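Local coordinates for protein serpin B3 (Homo sapiens, PDB 4ZK3) that probably inhibits proteases as a member of the serpin family and, as Pso p27, forms large aggregates linked to psoriasis, at residues R276-K288 against N360-F372. Sequence-based numbering, arbitrary orientation.
Sequences RETRVDLHLPRFK and NEEFHCNHPFLFF
Phe287 meets two rings of segment 360-372 at once: its edge points at the face of Phe371, with planes at 70°, while the edge of Phe369 is turned, offset, toward the face of Phe287, CZ of Phe369 lying 3.8 Å from CE2 of Phe287. Phe387 of strand 380-387 joins this buried cluster. N-terminal to it, strands 276-285 and 361-364 pair in parallel as s2C and s1C of serpin sheet C, s1C following the reactive loop. Asp281 O receives Phe363 N at 3.0 Å, Phe363 O receives His283 N, and His283 O takes Cys365 N in a nearly straight bond of 2.9 Å. One face of this ladder is tightly packed: with CG1 anti to the backbone N (chi1 179°), Val280 brings that methyl to 3.4 Å from CB of Phe363, and Leu282 runs beside Phe363, its CD1 3.7 Å from ring atom CD2. On the other face, partly exposed His283 and His364 form an offset stack, centroids 3.8 Å apart. The pairing slackens toward exposed, poorly ordered Asn360; Glu361 N reaches Arg279 O only through a weak 3.5 Å bond. Backbone bonds and apolar packing thus fix the register of 361-365, the phenylalanines join sheet B strand 369-372 to Phe287, and protonating both histidines would probably weaken their stack.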
ATOM      1  N   ARG A 276      20.325  16.629   0.098  1.00 36.22           N
ATOM      2  CA  ARG A 276      21.028  17.635  -0.670  1.00 34.60           C
ATOM      3  C   ARG A 276      21.128  17.175  -2.105  1.00 36.11           C
ATOM      4  O   ARG A 276      21.377  16.001  -2.359  1.00 35.87           O
ATOM      5  CB  ARG A 276      22.466  17.830  -0.102  1.00 36.17           C
ATOM      6  CG  ARG A 276      22.546  18.021   1.411  1.00 35.95           C
ATOM      7  CD  ARG A 276      22.022  19.411   1.708  1.00 39.31           C
ATOM      8  NE  ARG A 276      21.947  19.785   3.111  1.00 36.61           N
ATOM      9  CZ  ARG A 276      20.843  19.877   3.843  1.00 42.12           C
ATOM     10  NH1 ARG A 276      19.654  19.530   3.359  1.00 41.32           N
ATOM     11  NH2 ARG A 276      20.939  20.283   5.108  1.00 48.72           N
ATOM     12  N   GLU A 277      21.016  18.109  -3.038  1.00 38.09           N
ATOM     13  CA  GLU A 277      21.274  17.813  -4.444  1.00 44.16           C
ATOM     14  C   GLU A 277      22.726  17.407  -4.546  1.00 39.24           C
ATOM     15  O   GLU A 277      23.546  18.007  -3.898  1.00 39.05           O
ATOM     16  CB  GLU A 277      20.965  19.022  -5.320  1.00 48.34           C
ATOM     17  CG  GLU A 277      19.478  19.185  -5.587  1.00 54.29           C
ATOM     18  CD  GLU A 277      18.908  18.054  -6.452  1.00 64.45           C
ATOM     19  OE1 GLU A 277      17.665  17.949  -6.517  1.00 71.19           O
ATOM     20  OE2 GLU A 277      19.688  17.261  -7.054  1.00 67.49           O
ATOM     21  N   THR A 278      22.999  16.318  -5.264  1.00 39.58           N
ATOM     22  CA  THR A 278      24.279  15.590  -5.256  1.00 38.25           C
ATOM     23  C   THR A 278      24.299  14.743  -6.537  1.00 42.21           C
ATOM     24  O   THR A 278      23.238  14.165  -6.925  1.00 39.69           O
ATOM     25  CB  THR A 278      24.347  14.585  -4.063  1.00 43.47           C
ATOM     26  OG1 THR A 278      23.947  15.206  -2.834  1.00 37.54           O
ATOM     27  CG2 THR A 278      25.742  13.956  -3.919  1.00 40.95           C
ATOM     28  N   ARG A 279      25.450  14.650  -7.205  1.00 40.56           N
ATOM     29  CA  ARG A 279      25.587  13.802  -8.416  1.00 42.18           C
ATOM     30  C   ARG A 279      25.884  12.340  -8.071  1.00 41.76           C
ATOM     31  O   ARG A 279      26.806  12.071  -7.312  1.00 44.74           O
ATOM     32  CB  ARG A 279      26.675  14.358  -9.314  1.00 49.00           C
ATOM     33  CG  ARG A 279      26.419  15.814  -9.702  1.00 56.26           C
ATOM     34  CD  ARG A 279      27.443  16.371 -10.681  1.00 60.10           C
ATOM     35  NE  ARG A 279      28.267  17.400 -10.038  1.00 68.06           N
ATOM     36  CZ  ARG A 279      29.429  17.178  -9.423  1.00 71.32           C
ATOM     37  NH1 ARG A 279      29.951  15.952  -9.355  1.00 73.12           N
ATOM     38  NH2 ARG A 279      30.085  18.195  -8.872  1.00 74.73           N
ATOM     39  N   VAL A 280      25.093  11.403  -8.620  1.00 40.55           N
ATOM     40  CA  VAL A 280      25.148   9.952  -8.248  1.00 40.70           C
ATOM     41  C   VAL A 280      25.244   8.970  -9.501  1.00 39.63           C
ATOM     42  O   VAL A 280      24.418   9.262 -10.435  1.00 40.61           O
ATOM     43  CB  VAL A 280      23.835   9.717  -7.430  1.00 41.70           C
ATOM     44  CG1 VAL A 280      23.682   8.266  -6.976  1.00 42.91           C
ATOM     45  CG2 VAL A 280      23.750  10.683  -6.219  1.00 40.43           C
ATOM     46  N   ASP A 281      26.205   7.950  -9.591  1.00 39.13           N
ATOM     47  CA  ASP A 281      26.141   6.705 -10.566  1.00 35.99           C
ATOM     48  C   ASP A 281      24.988   6.031  -9.786  1.00 31.19           C
ATOM     49  O   ASP A 281      25.207   5.370  -8.753  1.00 31.38           O
ATOM     50  CB  ASP A 281      27.447   5.603 -10.953  1.00 30.27           C
ATOM     51  CG  ASP A 281      27.352   4.829 -12.524  1.00 29.55           C
ATOM     52  OD1 ASP A 281      27.060   5.537 -13.475  1.00 46.02           O
ATOM     53  OD2 ASP A 281      27.505   3.614 -13.024  1.00 11.94           O
ATOM     54  N   LEU A 282      23.750   6.257 -10.248  1.00 31.60           N
ATOM     55  CA  LEU A 282      22.621   5.450  -9.766  1.00 28.90           C
ATOM     56  C   LEU A 282      22.547   4.192 -10.615  1.00 25.97           C
ATOM     57  O   LEU A 282      22.402   4.285 -11.798  1.00 26.49           O
ATOM     58  CB  LEU A 282      21.304   6.222  -9.887  1.00 30.79           C
ATOM     59  CG  LEU A 282      19.984   5.451  -9.684  1.00 26.16           C
ATOM     60  CD1 LEU A 282      19.971   4.741  -8.323  1.00 24.92           C
ATOM     61  CD2 LEU A 282      18.874   6.456  -9.876  1.00 28.99           C
ATOM     62  N   HIS A 283      22.674   3.037  -9.979  1.00 27.54           N
ATOM     63  CA  HIS A 283      22.397   1.744 -10.607  1.00 26.68           C
ATOM     64  C   HIS A 283      21.155   1.210  -9.900  1.00 27.08           C
ATOM     65  O   HIS A 283      21.156   0.954  -8.655  1.00 32.17           O
ATOM     66  CB  HIS A 283      23.581   0.777 -10.469  1.00 26.67           C
ATOM     67  CG  HIS A 283      24.839   1.196 -11.211  1.00 27.21           C
ATOM     68  ND1 HIS A 283      25.959   0.383 -11.254  1.00 32.33           N
ATOM     69  CD2 HIS A 283      25.152   2.296 -11.942  1.00 27.38           C
ATOM     70  CE1 HIS A 283      26.912   0.982 -11.950  1.00 31.37           C
ATOM     71  NE2 HIS A 283      26.462   2.147 -12.370  1.00 29.92           N
ATOM     72  N   LEU A 284      20.084   1.055 -10.682  1.00 26.76           N
ATOM     73  CA  LEU A 284      18.785   0.550 -10.196  1.00 26.55           C
ATOM     74  C   LEU A 284      18.308  -0.568 -11.102  1.00 23.88           C
ATOM     75  O   LEU A 284      18.291  -0.397 -12.304  1.00 22.77           O
ATOM     76  CB  LEU A 284      17.777   1.723 -10.235  1.00 26.01           C
ATOM     77  CG  LEU A 284      16.402   1.494  -9.577  1.00 23.77           C
ATOM     78  CD1 LEU A 284      16.506   1.435  -8.063  1.00 24.86           C
ATOM     79  CD2 LEU A 284      15.396   2.550  -9.987  1.00 25.90           C
ATOM     80  N   PRO A 285      17.952  -1.713 -10.551  1.00 23.16           N
ATOM     81  CA  PRO A 285      17.531  -2.832 -11.393  1.00 22.00           C
ATOM     82  C   PRO A 285      16.098  -2.659 -11.965  1.00 24.73           C
ATOM     83  O   PRO A 285      15.257  -1.955 -11.399  1.00 24.71           O
ATOM     84  CB  PRO A 285      17.613  -4.018 -10.464  1.00 25.21           C
ATOM     85  CG  PRO A 285      17.375  -3.412  -9.094  1.00 25.22           C
ATOM     86  CD  PRO A 285      17.987  -2.060  -9.132  1.00 22.18           C
ATOM     87  N   ARG A 286      15.867  -3.250 -13.129  1.00 23.96           N
ATOM     88  CA  ARG A 286      14.521  -3.469 -13.634  1.00 24.92           C
ATOM     89  C   ARG A 286      14.045  -4.540 -12.733  1.00 25.70           C
ATOM     90  O   ARG A 286      14.790  -5.495 -12.479  1.00 27.57           O
ATOM     91  CB  ARG A 286      14.543  -4.044 -15.054  1.00 26.53           C
ATOM     92  CG  ARG A 286      15.042  -3.092 -16.102  1.00 25.19           C
ATOM     93  CD  ARG A 286      15.030  -3.663 -17.546  1.00 28.83           C
ATOM     94  NE  ARG A 286      13.829  -4.417 -17.849  1.00 32.09           N
ATOM     95  CZ  ARG A 286      12.776  -3.993 -18.546  1.00 35.28           C
ATOM     96  NH1 ARG A 286      12.730  -2.809 -19.142  1.00 40.28           N
ATOM     97  NH2 ARG A 286      11.753  -4.805 -18.671  1.00 35.15           N
ATOM     98  N   PHE A 287      12.858  -4.375 -12.160  1.00 24.08           N
ATOM     99  CA  PHE A 287      12.323  -5.397 -11.280  1.00 23.44           C
ATOM    100  C   PHE A 287      10.799  -5.381 -11.247  1.00 23.80           C
ATOM    101  O   PHE A 287      10.156  -4.364 -11.569  1.00 23.22           O
ATOM    102  CB  PHE A 287      12.905  -5.321  -9.845  1.00 24.93           C
ATOM    103  CG  PHE A 287      12.491  -4.086  -9.026  1.00 22.58           C
ATOM    104  CD1 PHE A 287      11.354  -4.109  -8.222  1.00 24.64           C
ATOM    105  CD2 PHE A 287      13.284  -3.003  -8.970  1.00 20.14           C
ATOM    106  CE1 PHE A 287      11.051  -3.025  -7.397  1.00 24.12           C
ATOM    107  CE2 PHE A 287      12.989  -1.909  -8.200  1.00 21.60           C
ATOM    108  CZ  PHE A 287      11.857  -1.904  -7.409  1.00 22.82           C
ATOM    109  N   LYS A 288      10.250  -6.491 -10.795  1.00 26.73           N
ATOM    110  CA  LYS A 288       8.814  -6.668 -10.663  1.00 31.42           C
ATOM    111  C   LYS A 288       8.541  -7.390  -9.387  1.00 33.10           C
ATOM    112  O   LYS A 288       9.151  -8.428  -9.129  1.00 37.51           O
ATOM    113  CB  LYS A 288       8.329  -7.502 -11.835  1.00 37.97           C
ATOM    114  CG  LYS A 288       6.852  -7.883 -11.820  1.00 42.83           C
ATOM    115  CD  LYS A 288       6.458  -8.676 -13.049  1.00 46.92           C
ATOM    116  CE  LYS A 288       6.423  -7.772 -14.266  1.00 53.56           C
ATOM    117  NZ  LYS A 288       6.061  -8.547 -15.481  1.00 57.36           N
ATOM    118  N   ASN A 360      30.558  11.512  -8.229  1.00 68.43           N
ATOM    119  CA  ASN A 360      31.227  11.137  -6.934  1.00 74.67           C
ATOM    120  C   ASN A 360      30.486  10.015  -6.158  1.00 68.70           C
ATOM    121  O   ASN A 360      30.991   8.874  -6.095  1.00 62.01           O
ATOM    122  CB  ASN A 360      31.408  12.379  -6.051  1.00 80.56           C
ATOM    123  CG  ASN A 360      30.106  13.140  -5.839  1.00 79.76           C
ATOM    124  OD1 ASN A 360      29.275  12.758  -5.013  1.00 79.23           O
ATOM    125  ND2 ASN A 360      29.911  14.199  -6.602  1.00 79.28           N
ATOM    126  N   GLU A 361      29.296  10.331  -5.608  1.00 57.58           N
ATOM    127  CA  GLU A 361      28.508   9.379  -4.830  1.00 48.86           C
ATOM    128  C   GLU A 361      28.002   8.243  -5.706  1.00 44.20           C
ATOM    129  O   GLU A 361      27.495   8.449  -6.811  1.00 42.64           O
ATOM    130  CB  GLU A 361      27.270  10.014  -4.159  1.00 48.39           C
ATOM    131  CG  GLU A 361      27.470  10.732  -2.827  1.00 49.43           C
ATOM    132  CD  GLU A 361      28.349   9.983  -1.845  1.00 50.17           C
ATOM    133  OE1 GLU A 361      28.150   8.766  -1.594  1.00 48.86           O
ATOM    134  OE2 GLU A 361      29.243  10.646  -1.307  1.00 55.17           O
ATOM    135  N   GLU A 362      28.081   7.046  -5.157  1.00 42.05           N
ATOM    136  CA  GLU A 362      27.525   5.871  -5.788  1.00 43.82           C
ATOM    137  C   GLU A 362      26.298   5.424  -5.008  1.00 39.57           C
ATOM    138  O   GLU A 362      26.293   5.464  -3.773  1.00 36.09           O
ATOM    139  CB  GLU A 362      28.561   4.746  -5.796  1.00 45.51           C
ATOM    140  CG  GLU A 362      29.811   5.108  -6.588  1.00 45.97           C
ATOM    141  CD  GLU A 362      30.577   3.894  -6.995  1.00 48.04           C
ATOM    142  OE1 GLU A 362      30.451   2.880  -6.285  1.00 49.14           O
ATOM    143  OE2 GLU A 362      31.262   3.947  -8.029  1.00 48.70           O
ATOM    144  N   PHE A 363      25.279   4.987  -5.756  1.00 36.18           N
ATOM    145  CA  PHE A 363      24.069   4.381  -5.194  1.00 31.06           C
ATOM    146  C   PHE A 363      23.713   3.151  -6.050  1.00 31.36           C
ATOM    147  O   PHE A 363      22.970   3.235  -7.034  1.00 34.18           O
ATOM    148  CB  PHE A 363      22.934   5.435  -5.178  1.00 30.50           C
ATOM    149  CG  PHE A 363      21.811   5.100  -4.259  1.00 28.61           C
ATOM    150  CD1 PHE A 363      21.809   5.532  -2.955  1.00 26.75           C
ATOM    151  CD2 PHE A 363      20.718   4.377  -4.721  1.00 27.53           C
ATOM    152  CE1 PHE A 363      20.765   5.222  -2.116  1.00 27.58           C
ATOM    153  CE2 PHE A 363      19.661   4.054  -3.880  1.00 27.93           C
ATOM    154  CZ  PHE A 363      19.689   4.460  -2.568  1.00 26.93           C
ATOM    155  N   HIS A 364      24.260   2.010  -5.679  1.00 28.20           N
ATOM    156  CA  HIS A 364      24.172   0.820  -6.460  1.00 27.41           C
ATOM    157  C   HIS A 364      23.324  -0.186  -5.794  1.00 27.96           C
ATOM    158  O   HIS A 364      23.775  -0.870  -4.937  1.00 29.85           O
ATOM    159  CB  HIS A 364      25.555   0.204  -6.624  1.00 32.84           C
ATOM    160  CG  HIS A 364      26.452   0.982  -7.532  1.00 34.88           C
ATOM    161  ND1 HIS A 364      27.750   0.583  -7.820  1.00 39.28           N
ATOM    162  CD2 HIS A 364      26.246   2.131  -8.221  1.00 38.55           C
ATOM    163  CE1 HIS A 364      28.302   1.459  -8.639  1.00 35.70           C
ATOM    164  NE2 HIS A 364      27.418   2.411  -8.897  1.00 39.15           N
ATOM    165  N   CYS A 365      22.087  -0.331  -6.262  1.00 26.97           N
ATOM    166  CA  CYS A 365      21.137  -1.248  -5.673  1.00 26.53           C
ATOM    167  C   CYS A 365      21.324  -2.690  -6.181  1.00 28.74           C
ATOM    168  O   CYS A 365      20.493  -3.185  -6.931  1.00 24.38           O
ATOM    169  CB  CYS A 365      19.734  -0.732  -5.988  1.00 25.81           C
ATOM    170  SG  CYS A 365      19.458   0.914  -5.310  1.00 26.34           S
ATOM    171  N   ASN A 366      22.429  -3.336  -5.764  1.00 27.46           N
ATOM    172  CA  ASN A 366      22.737  -4.671  -6.168  1.00 27.66           C
ATOM    173  C   ASN A 366      22.745  -5.571  -4.973  1.00 29.14           C
ATOM    174  O   ASN A 366      23.373  -6.615  -5.019  1.00 30.03           O
ATOM    175  CB  ASN A 366      24.049  -4.764  -6.941  1.00 30.91           C
ATOM    176  CG  ASN A 366      25.227  -4.150  -6.195  1.00 37.89           C
ATOM    177  OD1 ASN A 366      25.246  -4.060  -4.963  1.00 36.32           O
ATOM    178  ND2 ASN A 366      26.213  -3.748  -6.939  1.00 41.16           N
ATOM    179  N   HIS A 367      22.026  -5.175  -3.916  1.00 24.11           N
ATOM    180  CA  HIS A 367      21.769  -6.026  -2.768  1.00 27.15           C
ATOM    181  C   HIS A 367      20.493  -5.437  -2.177  1.00 27.22           C
ATOM    182  O   HIS A 367      20.018  -4.427  -2.705  1.00 25.04           O
ATOM    183  CB  HIS A 367      22.988  -6.054  -1.808  1.00 28.72           C
ATOM    184  CG  HIS A 367      23.439  -4.702  -1.347  1.00 31.05           C
ATOM    185  ND1 HIS A 367      24.127  -3.829  -2.162  1.00 29.18           N
ATOM    186  CD2 HIS A 367      23.309  -4.076  -0.150  1.00 31.02           C
ATOM    187  CE1 HIS A 367      24.382  -2.716  -1.494  1.00 29.52           C
ATOM    188  NE2 HIS A 367      23.929  -2.855  -0.264  1.00 29.56           N
ATOM    189  N   PRO A 368      19.914  -6.069  -1.155  1.00 24.61           N
ATOM    190  CA  PRO A 368      18.569  -5.749  -0.759  1.00 26.49           C
ATOM    191  C   PRO A 368      18.369  -4.327  -0.331  1.00 26.82           C
ATOM    192  O   PRO A 368      19.240  -3.779   0.366  1.00 24.94           O
ATOM    193  CB  PRO A 368      18.329  -6.673   0.407  1.00 25.71           C
ATOM    194  CG  PRO A 368      19.100  -7.861   0.060  1.00 26.87           C
ATOM    195  CD  PRO A 368      20.351  -7.329  -0.566  1.00 25.28           C
ATOM    196  N   PHE A 369      17.234  -3.734  -0.725  1.00 23.76           N
ATOM    197  CA  PHE A 369      16.923  -2.353  -0.390  1.00 22.20           C
ATOM    198  C   PHE A 369      15.442  -2.163  -0.057  1.00 24.90           C
ATOM    199  O   PHE A 369      14.630  -3.014  -0.428  1.00 20.00           O
ATOM    200  CB  PHE A 369      17.360  -1.406  -1.514  1.00 21.72           C
ATOM    201  CG  PHE A 369      16.682  -1.688  -2.860  1.00 23.93           C
ATOM    202  CD1 PHE A 369      15.438  -1.119  -3.180  1.00 22.20           C
ATOM    203  CD2 PHE A 369      17.301  -2.505  -3.804  1.00 23.46           C
ATOM    204  CE1 PHE A 369      14.831  -1.356  -4.402  1.00 23.11           C
ATOM    205  CE2 PHE A 369      16.710  -2.736  -5.055  1.00 25.91           C
ATOM    206  CZ  PHE A 369      15.465  -2.179  -5.356  1.00 23.97           C
ATOM    207  N   LEU A 370      15.119  -1.048   0.654  1.00 22.35           N
ATOM    208  CA  LEU A 370      13.745  -0.604   0.882  1.00 22.77           C
ATOM    209  C   LEU A 370      13.335   0.507  -0.080  1.00 20.66           C
ATOM    210  O   LEU A 370      14.163   1.266  -0.554  1.00 19.94           O
ATOM    211  CB  LEU A 370      13.542  -0.156   2.309  1.00 23.56           C
ATOM    212  CG  LEU A 370      14.041  -1.151   3.356  1.00 26.50           C
ATOM    213  CD1 LEU A 370      14.254  -0.442   4.710  1.00 29.03           C
ATOM    214  CD2 LEU A 370      13.126  -2.348   3.528  1.00 26.50           C
ATOM    215  N   PHE A 371      12.072   0.554  -0.480  1.00 19.27           N
ATOM    216  CA  PHE A 371      11.703   1.601  -1.389  1.00 19.86           C
ATOM    217  C   PHE A 371      10.255   1.929  -1.114  1.00 20.90           C
ATOM    218  O   PHE A 371       9.475   1.082  -0.579  1.00 22.86           O
ATOM    219  CB  PHE A 371      11.986   1.188  -2.850  1.00 21.12           C
ATOM    220  CG  PHE A 371      11.144   0.010  -3.318  1.00 20.21           C
ATOM    221  CD1 PHE A 371      11.519  -1.303  -3.018  1.00 18.28           C
ATOM    222  CD2 PHE A 371       9.985   0.203  -4.060  1.00 19.59           C
ATOM    223  CE1 PHE A 371      10.752  -2.404  -3.398  1.00 18.09           C
ATOM    224  CE2 PHE A 371       9.185  -0.908  -4.434  1.00 17.41           C
ATOM    225  CZ  PHE A 371       9.576  -2.213  -4.081  1.00 17.65           C
ATOM    226  N   PHE A 372       9.862   3.130  -1.495  1.00 19.77           N
ATOM    227  CA  PHE A 372       8.457   3.515  -1.410  1.00 18.63           C
ATOM    228  C   PHE A 372       8.133   4.622  -2.365  1.00 18.27           C
ATOM    229  O   PHE A 372       9.039   5.318  -2.848  1.00 17.20           O
ATOM    230  CB  PHE A 372       8.041   3.845   0.025  1.00 20.56           C
ATOM    231  CG  PHE A 372       8.720   5.032   0.624  1.00 20.65           C
ATOM    232  CD1 PHE A 372       8.189   6.301   0.469  1.00 20.95           C
ATOM    233  CD2 PHE A 372       9.861   4.869   1.417  1.00 22.98           C
ATOM    234  CE1 PHE A 372       8.804   7.383   1.083  1.00 23.47           C
ATOM    235  CE2 PHE A 372      10.498   5.945   2.017  1.00 24.47           C
ATOM    236  CZ  PHE A 372       9.952   7.217   1.877  1.00 23.30           C
TER